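Local coordinates for protein carbohydrate kinase, FGGY (Novosphingobium aromaticivorans, PDB 3H6E) that probably phosphorylates a carbohydrate substrate, being a kinase of the FGGY type with an actin-like ATPase fold, at residues G301-T306 / T341-F346; D413-T418 / L443-P448; A421-S426 / R438-L443. All coordinates share one frame; numbering follows the deposited sequence.

In the fold
The three contacts join different elements of the C-terminal half of the chain, at different depths. Contact 1 is partly buried and clips a loop onto helix 300-308 through a glutamate carboxylate. Contacts 2 and 3 are surface contacts on the same side of the chain's centre, their own centres about 17 Å apart, and share L443: contact 2 seats edge strand 443-445 on strand 415-419, and contact 3 pairs the loops that leave one strand and lead into the other. Chemistry follows place: carboxylate to loop N-H in contact 1, backbone pairing with an arginine clasp in contact 2, and a side-chain amide reading a backbone in contact 3.

Contact 1 of 3, residues G301-T306 / T341-F346; sequences GREIET and TLMRGF
Helix 300-308 packs on the loop segment 341-346 in the C-terminal half of this FGGY-family kinase, and E303 carries the contact. Its CB lies 3.8 Å from L342 CB, and CG, set anti to the carbonyl carbon (chi1 -45°), continues along the same leucine. Beyond CG the chain is extended, which delivers the carboxylate to the backbone of the loop. There OE1 accepts the N-H of L342 at 2.9 Å, a fairly straight bond (157°) that arrives from above the carboxylate plane. Y373 of helix 363-384 also hydrogen-bonds OE1 through its OH, so this oxygen is gripped from two elements of the fold. OE2 takes a water, which also donates weakly to F346 O.

Two turns shape the loop around that N-H. T341 OG1 accepts from M343 N in an ST turn, and a type II beta turn from M343 to F346 follows, with G345 at positive phi. Beside E303, R302 bends at chi2 and chi3 and crosses selenomethionine M343 obliquely, CG to CG at 3.6 Å. One turn on from R302, T306 CB meets L342 CD2 at 4.1 Å. The T306 hydroxyl itself turns back to its own helix: OG1 donates to R302 O at 2.8 Å, in the carbonyl plane and on a lone pair.

Contact 2 of 3, residues D413-T418 / L443-P448; sequences DCAVYT and LVRIEP
The backbone bonds of an antiparallel strand pair form the first shell, seating edge strand 443-445 against strand 415-419 of a mixed sheet. T418 and V444 make the hydrogen-bonded pair: V444 N donates to T418 O at 3.2 Å and 175°, nearly along the C=O axis, while the return bond from T418 N to V444 O is weak. Y417 and R445 follow as the non-hydrogen-bonded pair, with CA atoms 4.7 Å apart. Next, I446 N donates to V416 O at 2.9 Å in the carbonyl plane. The short strands meet at 134°, well short of strictly antiparallel.

Side chains then cover both faces. On the face of Y417 and R445, L443 reaches over the tyrosine ring, its CD1 4.2 Å from the centroid in a CH-pi contact, and L443 CB lies close to Y417 CD1. R445 is extended from CG to NE, which carries its guanidinium back along the neighbouring strand; A415 CB sits over one of its faces, and NH2 donates to C414 O at 2.9 Å. That bond is bent (136°) and reaches the oxygen from above the carbonyl plane. On the face of T418, I446 CD1 meets T418 OG1 at 3.3 Å, and I446 CG1 lies 4.1 Å from V416 CG1.

Farther out, V404 of helix 401-410 touches both T418 and I446, and strand 390-394 bonds A415 and Y417 from the other side. The chemistry implies an edge strand fastened chiefly by backbone bonds, with the arginine extending the hold past the last of them to a carbonyl; its charge would probably polarise that C414 peptide.

Contact 3 of 3, residues A421-S426 / R438-L443; sequences AHNDVS and RPQGEL
Hydrogen bonding comes first, and all of it across the two segments runs through the side-chain amide of N423. With CG anti to the carbonyl carbon (chi1 -80°), the amide turns to the backbone of Q440 and uses both of its ends. OD1 accepts from Q440 N at 2.6 Å with an N-H...O angle of 152°, the donor lying in the carbonyl plane on a lone pair. ND2 returns the bond to Q440 O at 3.2 Å, also on a lone pair, and the acceptor lies in the plane of the amide.

Packing contacts flank this pair. P439 CB rests 3.5 Å from N423 ND2, while Q440's own CB is pressed against N423 OD1, 2.9 Å away, a tight contact that goes with the short bond to its N. The Q440 side chain starts toward the segment 421-426 but bends at chi2, so that its tip leads away. A421 CB faces G441, 4.1 Å from its CA; a side chain on G441 would run into A421 N, and its positive phi (72°) suits glycine.

Within the segment 421-426, D424 OD2 accepts from S426 N at 3.0 Å in an Asx turn, next to strands 9-13 and 17-23, which V425 and S426 touch. P439 leans on F244.

An alanine at N423 would remove both amide bonds and would probably leave the two loops less firmly joined. The side-chain amide thus stands in for a backbone peptide, bonding both the N-H and the C=O of Q440; this fixes its rotation and joins the loops either side of helix 430-433.

Contact 1 of 3, residues G301-T306 / T341-F346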
loop_
_atom_site.group_PDB
_atom_site.type_symbol
_atom_site.label_atom_id
_atom_site.label_comp_id
_atom_site.label_asym_id
_atom_site.label_seq_id
_atom_site.Cartn_x
_atom_site.Cartn_y
_atom_site.Cartn_z
ATOM N N GLY A 301 4.882 9.584 9.748
ATOM C CA GLY A 301 3.780 10.146 10.511
ATOM C C GLY A 301 3.877 9.894 12.002
ATOM O O GLY A 301 3.433 10.710 12.809
ATOM N N ARG A 302 4.460 8.760 12.372
ATOM C CA ARG A 302 4.591 8.390 13.774
ATOM C C ARG A 302 5.623 9.261 14.483
ATOM O O ARG A 302 5.449 9.630 15.647
ATOM C CB ARG A 302 4.975 6.916 13.901
ATOM C CG ARG A 302 5.491 6.533 15.275
ATOM C CD ARG A 302 4.414 6.674 16.335
ATOM N NE ARG A 302 3.340 5.700 16.159
ATOM C CZ ARG A 302 3.339 4.484 16.701
ATOM N NH1 ARG A 302 4.356 4.091 17.459
ATOM N NH2 ARG A 302 2.317 3.664 16.489
ATOM N N GLU A 303 6.701 9.590 13.778
ATOM C CA GLU A 303 7.763 10.401 14.360
ATOM C C GLU A 303 7.304 11.844 14.516
ATOM O O GLU A 303 7.498 12.463 15.563
ATOM C CB GLU A 303 9.022 10.326 13.500
ATOM C CG GLU A 303 9.370 8.908 13.063
ATOM C CD GLU A 303 10.797 8.781 12.573
ATOM O OE1 GLU A 303 11.693 9.387 13.196
ATOM O OE2 GLU A 303 11.024 8.073 11.570
ATOM N N ILE A 304 6.686 12.372 13.469
ATOM C CA ILE A 304 6.118 13.708 13.522
ATOM C C ILE A 304 5.173 13.848 14.719
ATOM O O ILE A 304 5.233 14.833 15.456
ATOM C CB ILE A 304 5.378 14.048 12.216
ATOM C CG1 ILE A 304 6.380 14.183 11.062
ATOM C CG2 ILE A 304 4.567 15.321 12.384
ATOM C CD1 ILE A 304 5.757 14.567 9.726
ATOM N N GLU A 305 4.315 12.848 14.914
ATOM C CA GLU A 305 3.338 12.870 15.997
ATOM C C GLU A 305 4.010 12.848 17.364
ATOM O O GLU A 305 3.506 13.434 18.320
ATOM C CB GLU A 305 2.373 11.692 15.884
ATOM C CG GLU A 305 1.140 11.833 16.760
ATOM C CD GLU A 305 0.565 10.496 17.180
ATOM O OE1 GLU A 305 -0.515 10.127 16.669
ATOM O OE2 GLU A 305 1.199 9.812 18.017
ATOM N N THR A 306 5.142 12.159 17.458
ATOM C CA THR A 306 5.915 12.176 18.690
ATOM C C THR A 306 6.305 13.617 18.991
ATOM O O THR A 306 6.213 14.071 20.130
ATOM C CB THR A 306 7.185 11.315 18.586
ATOM O OG1 THR A 306 6.848 10.011 18.096
ATOM C CG2 THR A 306 7.857 11.186 19.949
ATOM N N THR A 341 16.783 8.488 14.838
ATOM C CA THR A 341 15.391 8.274 14.462
ATOM C C THR A 341 14.501 8.266 15.698
ATOM O O THR A 341 14.973 8.048 16.815
ATOM C CB THR A 341 15.208 6.920 13.742
ATOM O OG1 THR A 341 13.855 6.797 13.285
ATOM C CG2 THR A 341 15.517 5.770 14.685
ATOM N N LEU A 342 13.207 8.488 15.493
ATOM C CA LEU A 342 12.247 8.462 16.592
ATOM C C LEU A 342 11.473 7.144 16.647
ATOM O O LEU A 342 10.619 6.956 17.511
ATOM C CB LEU A 342 11.292 9.657 16.511
ATOM C CG LEU A 342 11.962 11.026 16.657
ATOM C CD1 LEU A 342 12.397 11.564 15.297
ATOM C CD2 LEU A 342 11.038 12.016 17.354
HETATM N N MSE A 343 11.782 6.239 15.720
HETATM C CA MSE A 343 11.206 4.894 15.713
HETATM C C MSE A 343 12.272 3.815 15.549
HETATM O O MSE A 343 12.401 3.228 14.472
HETATM C CB MSE A 343 10.174 4.745 14.593
HETATM C CG MSE A 343 8.753 5.090 14.988
HETATM SE SE MSE A 343 8.172 4.298 16.681
HETATM C CE MSE A 343 8.439 2.404 16.324
ATOM N N ARG A 344 13.021 3.555 16.620
ATOM C CA ARG A 344 14.068 2.534 16.616
ATOM C C ARG A 344 13.650 1.292 15.843
ATOM O O ARG A 344 12.588 0.727 16.097
ATOM C CB ARG A 344 14.434 2.132 18.046
ATOM C CG ARG A 344 15.391 3.072 18.740
ATOM C CD ARG A 344 16.818 2.861 18.271
ATOM N NE ARG A 344 17.409 1.640 18.816
ATOM C CZ ARG A 344 18.714 1.386 18.805
ATOM N NH1 ARG A 344 19.557 2.268 18.285
ATOM N NH2 ARG A 344 19.183 0.256 19.315
ATOM N N GLY A 345 14.489 0.870 14.902
ATOM C CA GLY A 345 14.239 -0.343 14.150
ATOM C C GLY A 345 13.469 -0.160 12.853
ATOM O O GLY A 345 13.186 -1.131 12.158
ATOM N N PHE A 346 13.137 1.081 12.512
ATOM C CA PHE A 346 12.332 1.341 11.326
ATOM C C PHE A 346 12.928 2.439 10.459
ATOM O O PHE A 346 13.530 3.391 10.962
ATOM C CB PHE A 346 10.903 1.714 11.725
ATOM C CG PHE A 346 10.197 0.647 12.509
ATOM C CD1 PHE A 346 9.396 -0.286 11.868
ATOM C CD2 PHE A 346 10.339 0.570 13.882
ATOM C CE1 PHE A 346 8.745 -1.270 12.586
ATOM C CE2 PHE A 346 9.693 -0.411 14.607
ATOM C CZ PHE A 346 8.894 -1.334 13.955
HETATM O O HOH W 1 10.919 5.215 10.887
#

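Contact 2 of 3, residues D413-T418 / L443-P448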
loop_
_atom_site.group_PDB
_atom_site.type_symbol
_atom_site.label_atom_id
_atom_site.label_comp_id
_atom_site.label_asym_id
_atom_site.label_seq_id
_atom_site.Cartn_x
_atom_site.Cartn_y
_atom_site.Cartn_z
ATOM N N ASP A 413 15.786 19.406 -9.875
ATOM C CA ASP A 413 15.465 19.125 -11.269
ATOM C C ASP A 413 14.355 18.088 -11.356
ATOM O O ASP A 413 13.824 17.818 -12.432
ATOM C CB ASP A 413 16.698 18.617 -12.017
ATOM C CG ASP A 413 17.880 19.542 -11.885
ATOM O OD1 ASP A 413 17.702 20.765 -12.020
ATOM O OD2 ASP A 413 18.996 19.040 -11.651
ATOM N N CYS A 414 14.022 17.498 -10.216
ATOM C CA CYS A 414 12.923 16.550 -10.149
ATOM C C CYS A 414 11.604 17.311 -10.070
ATOM O O CYS A 414 11.552 18.423 -9.547
ATOM C CB CYS A 414 13.090 15.639 -8.931
ATOM S SG CYS A 414 11.761 14.448 -8.676
ATOM N N ALA A 415 10.544 16.718 -10.605
ATOM C CA ALA A 415 9.225 17.330 -10.547
ATOM C C ALA A 415 8.369 16.686 -9.459
ATOM O O ALA A 415 7.772 15.631 -9.670
ATOM C CB ALA A 415 8.533 17.237 -11.903
ATOM N N VAL A 416 8.319 17.321 -8.293
ATOM C CA VAL A 416 7.464 16.866 -7.199
ATOM C C VAL A 416 6.030 17.345 -7.412
ATOM O O VAL A 416 5.797 18.503 -7.752
ATOM C CB VAL A 416 7.980 17.378 -5.843
ATOM C CG1 VAL A 416 7.050 16.950 -4.716
ATOM C CG2 VAL A 416 9.399 16.880 -5.597
ATOM N N TYR A 417 5.067 16.455 -7.212
ATOM C CA TYR A 417 3.669 16.778 -7.474
ATOM C C TYR A 417 2.758 16.572 -6.263
ATOM O O TYR A 417 3.091 15.838 -5.332
ATOM C CB TYR A 417 3.140 15.934 -8.636
ATOM C CG TYR A 417 3.734 16.268 -9.983
ATOM C CD1 TYR A 417 3.437 17.473 -10.614
ATOM C CD2 TYR A 417 4.573 15.371 -10.639
ATOM C CE1 TYR A 417 3.969 17.784 -11.852
ATOM C CE2 TYR A 417 5.110 15.671 -11.878
ATOM C CZ TYR A 417 4.804 16.881 -12.481
ATOM O OH TYR A 417 5.330 17.195 -13.716
ATOM N N THR A 418 1.606 17.234 -6.295
ATOM C CA THR A 418 0.504 16.951 -5.381
ATOM C C THR A 418 -0.785 17.044 -6.183
ATOM O O THR A 418 -0.853 17.784 -7.161
ATOM C CB THR A 418 0.446 17.936 -4.196
ATOM O OG1 THR A 418 0.454 19.282 -4.689
ATOM C CG2 THR A 418 1.632 17.730 -3.263
ATOM N N LEU A 443 -2.267 17.380 -11.670
ATOM C CA LEU A 443 -1.084 17.519 -10.836
ATOM C C LEU A 443 -0.542 18.939 -10.923
ATOM O O LEU A 443 -0.419 19.504 -12.011
ATOM C CB LEU A 443 -0.007 16.511 -11.239
ATOM C CG LEU A 443 -0.394 15.042 -11.062
ATOM C CD1 LEU A 443 0.791 14.140 -11.373
ATOM C CD2 LEU A 443 -0.917 14.795 -9.650
ATOM N N VAL A 444 -0.239 19.513 -9.766
ATOM C CA VAL A 444 0.378 20.823 -9.689
ATOM C C VAL A 444 1.802 20.626 -9.205
ATOM O O VAL A 444 2.022 19.985 -8.180
ATOM C CB VAL A 444 -0.359 21.732 -8.676
ATOM C CG1 VAL A 444 0.188 23.155 -8.737
ATOM C CG2 VAL A 444 -1.866 21.711 -8.922
ATOM N N ARG A 445 2.778 21.161 -9.934
ATOM C CA ARG A 445 4.156 21.015 -9.492
ATOM C C ARG A 445 4.429 21.868 -8.262
ATOM O O ARG A 445 3.879 22.960 -8.112
ATOM C CB ARG A 445 5.156 21.342 -10.599
ATOM C CG ARG A 445 6.579 20.968 -10.210
ATOM C CD ARG A 445 7.568 21.219 -11.322
ATOM N NE ARG A 445 8.926 20.874 -10.908
ATOM C CZ ARG A 445 10.007 21.083 -11.648
ATOM N NH1 ARG A 445 9.898 21.641 -12.848
ATOM N NH2 ARG A 445 11.199 20.734 -11.190
ATOM N N ILE A 446 5.279 21.356 -7.383
ATOM C CA ILE A 446 5.595 22.045 -6.145
ATOM C C ILE A 446 6.833 22.917 -6.304
ATOM O O ILE A 446 7.860 22.471 -6.813
ATOM C CB ILE A 446 5.815 21.049 -4.988
ATOM C CG1 ILE A 446 4.559 20.207 -4.772
ATOM C CG2 ILE A 446 6.194 21.786 -3.712
ATOM C CD1 ILE A 446 3.304 21.036 -4.565
ATOM N N GLU A 447 6.719 24.166 -5.868
ATOM C CA GLU A 447 7.841 25.089 -5.879
ATOM C C GLU A 447 8.740 24.794 -4.689
ATOM O O GLU A 447 8.248 24.516 -3.594
ATOM C CB GLU A 447 7.336 26.528 -5.773
ATOM C CG GLU A 447 6.239 26.894 -6.762
ATOM C CD GLU A 447 6.782 27.485 -8.050
ATOM O OE1 GLU A 447 7.674 26.860 -8.666
ATOM O OE2 GLU A 447 6.311 28.578 -8.442
ATOM N N PRO A 448 10.062 24.849 -4.893
ATOM C CA PRO A 448 10.983 24.747 -3.758
ATOM C C PRO A 448 10.694 25.834 -2.724
ATOM O O PRO A 448 10.012 26.810 -3.037
ATOM C CB PRO A 448 12.351 24.990 -4.401
ATOM C CG PRO A 448 12.179 24.576 -5.815
ATOM C CD PRO A 448 10.772 24.946 -6.178
#

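Contact 3 of 3, residues A421-S426 / R438-L443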
loop_
_atom_site.group_PDB
_atom_site.type_symbol
_atom_site.label_atom_id
_atom_site.label_comp_id
_atom_site.label_asym_id
_atom_site.label_seq_id
_atom_site.Cartn_x
_atom_site.Cartn_y
_atom_site.Cartn_z
ATOM N N ALA A 421 -7.539 17.681 -6.814
ATOM C CA ALA A 421 -8.790 17.379 -6.138
ATOM C C ALA A 421 -8.716 16.024 -5.454
ATOM O O ALA A 421 -7.868 15.194 -5.784
ATOM C CB ALA A 421 -9.937 17.404 -7.129
ATOM N N HIS A 422 -9.605 15.808 -4.492
ATOM C CA HIS A 422 -9.715 14.515 -3.837
ATOM C C HIS A 422 -10.117 13.456 -4.852
ATOM O O HIS A 422 -10.854 13.739 -5.798
ATOM C CB HIS A 422 -10.741 14.562 -2.700
ATOM C CG HIS A 422 -11.223 13.212 -2.266
ATOM N ND1 HIS A 422 -10.516 12.412 -1.394
ATOM C CD2 HIS A 422 -12.341 12.518 -2.589
ATOM C CE1 HIS A 422 -11.176 11.284 -1.199
ATOM N NE2 HIS A 422 -12.287 11.323 -1.914
ATOM N N ASN A 423 -9.623 12.239 -4.654
ATOM C CA ASN A 423 -10.055 11.092 -5.439
ATOM C C ASN A 423 -10.386 9.945 -4.505
ATOM O O ASN A 423 -9.579 9.593 -3.646
ATOM C CB ASN A 423 -8.960 10.663 -6.413
ATOM C CG ASN A 423 -8.912 11.528 -7.646
ATOM O OD1 ASN A 423 -9.897 11.639 -8.369
ATOM N ND2 ASN A 423 -7.763 12.144 -7.899
ATOM N N ASP A 424 -11.571 9.364 -4.654
ATOM C CA ASP A 424 -11.938 8.240 -3.808
ATOM C C ASP A 424 -10.895 7.141 -3.944
ATOM O O ASP A 424 -10.408 6.861 -5.040
ATOM C CB ASP A 424 -13.322 7.696 -4.153
ATOM C CG ASP A 424 -13.737 6.554 -3.239
ATOM O OD1 ASP A 424 -14.160 6.830 -2.093
ATOM O OD2 ASP A 424 -13.637 5.383 -3.670
ATOM N N VAL A 425 -10.560 6.522 -2.821
ATOM C CA VAL A 425 -9.492 5.534 -2.771
ATOM C C VAL A 425 -9.670 4.409 -3.798
ATOM O O VAL A 425 -8.699 3.752 -4.180
ATOM C CB VAL A 425 -9.366 4.933 -1.353
ATOM C CG1 VAL A 425 -10.408 3.843 -1.138
ATOM C CG2 VAL A 425 -7.965 4.397 -1.124
ATOM N N SER A 426 -10.903 4.203 -4.256
ATOM C CA SER A 426 -11.222 3.071 -5.130
ATOM C C SER A 426 -11.157 3.373 -6.633
ATOM O O SER A 426 -11.383 2.482 -7.457
ATOM C CB SER A 426 -12.606 2.497 -4.783
ATOM O OG SER A 426 -12.628 1.922 -3.484
ATOM N N ARG A 438 -9.002 9.101 -16.493
ATOM C CA ARG A 438 -8.094 9.820 -15.604
ATOM C C ARG A 438 -8.742 10.193 -14.273
ATOM O O ARG A 438 -9.966 10.244 -14.165
ATOM C CB ARG A 438 -7.554 11.075 -16.297
ATOM C CG ARG A 438 -6.905 10.800 -17.638
ATOM C CD ARG A 438 -6.007 11.945 -18.064
ATOM N NE ARG A 438 -5.429 11.711 -19.384
ATOM C CZ ARG A 438 -4.185 11.291 -19.599
ATOM N NH1 ARG A 438 -3.367 11.060 -18.578
ATOM N NH2 ARG A 438 -3.759 11.110 -20.841
ATOM N N PRO A 439 -7.913 10.456 -13.251
ATOM C CA PRO A 439 -8.396 10.835 -11.917
ATOM C C PRO A 439 -9.052 12.211 -11.921
ATOM O O PRO A 439 -9.164 12.842 -12.973
ATOM C CB PRO A 439 -7.109 10.884 -11.075
ATOM C CG PRO A 439 -6.081 10.147 -11.870
ATOM C CD PRO A 439 -6.445 10.370 -13.299
ATOM N N GLN A 440 -9.484 12.668 -10.751
ATOM C CA GLN A 440 -10.028 14.013 -10.619
ATOM C C GLN A 440 -8.896 15.008 -10.414
ATOM O O GLN A 440 -7.854 14.671 -9.849
ATOM C CB GLN A 440 -11.019 14.095 -9.456
ATOM C CG GLN A 440 -12.395 13.549 -9.783
ATOM C CD GLN A 440 -13.084 14.353 -10.864
ATOM O OE1 GLN A 440 -13.307 15.555 -10.713
ATOM N NE2 GLN A 440 -13.432 13.691 -11.963
ATOM N N GLY A 441 -9.104 16.231 -10.882
ATOM C CA GLY A 441 -8.104 17.272 -10.760
ATOM C C GLY A 441 -6.918 17.043 -11.675
ATOM O O GLY A 441 -6.961 16.221 -12.592
ATOM N N GLU A 442 -5.852 17.791 -11.425
ATOM C CA GLU A 442 -4.618 17.658 -12.178
ATOM C C GLU A 442 -3.462 17.719 -11.201
ATOM O O GLU A 442 -3.647 18.064 -10.036
ATOM C CB GLU A 442 -4.489 18.787 -13.198
ATOM C CG GLU A 442 -5.529 18.754 -14.301
ATOM C CD GLU A 442 -5.487 19.995 -15.173
ATOM O OE1 GLU A 442 -5.018 21.047 -14.690
ATOM O OE2 GLU A 442 -5.927 19.916 -16.341
ATOM N N LEU A 443 -2.267 17.380 -11.670
ATOM C CA LEU A 443 -1.084 17.519 -10.836
ATOM C C LEU A 443 -0.542 18.939 -10.923
ATOM O O LEU A 443 -0.419 19.504 -12.011
ATOM C CB LEU A 443 -0.007 16.511 -11.239
ATOM C CG LEU A 443 -0.394 15.042 -11.062
ATOM C CD1 LEU A 443 0.791 14.140 -11.373
ATOM C CD2 LEU A 443 -0.917 14.795 -9.650
#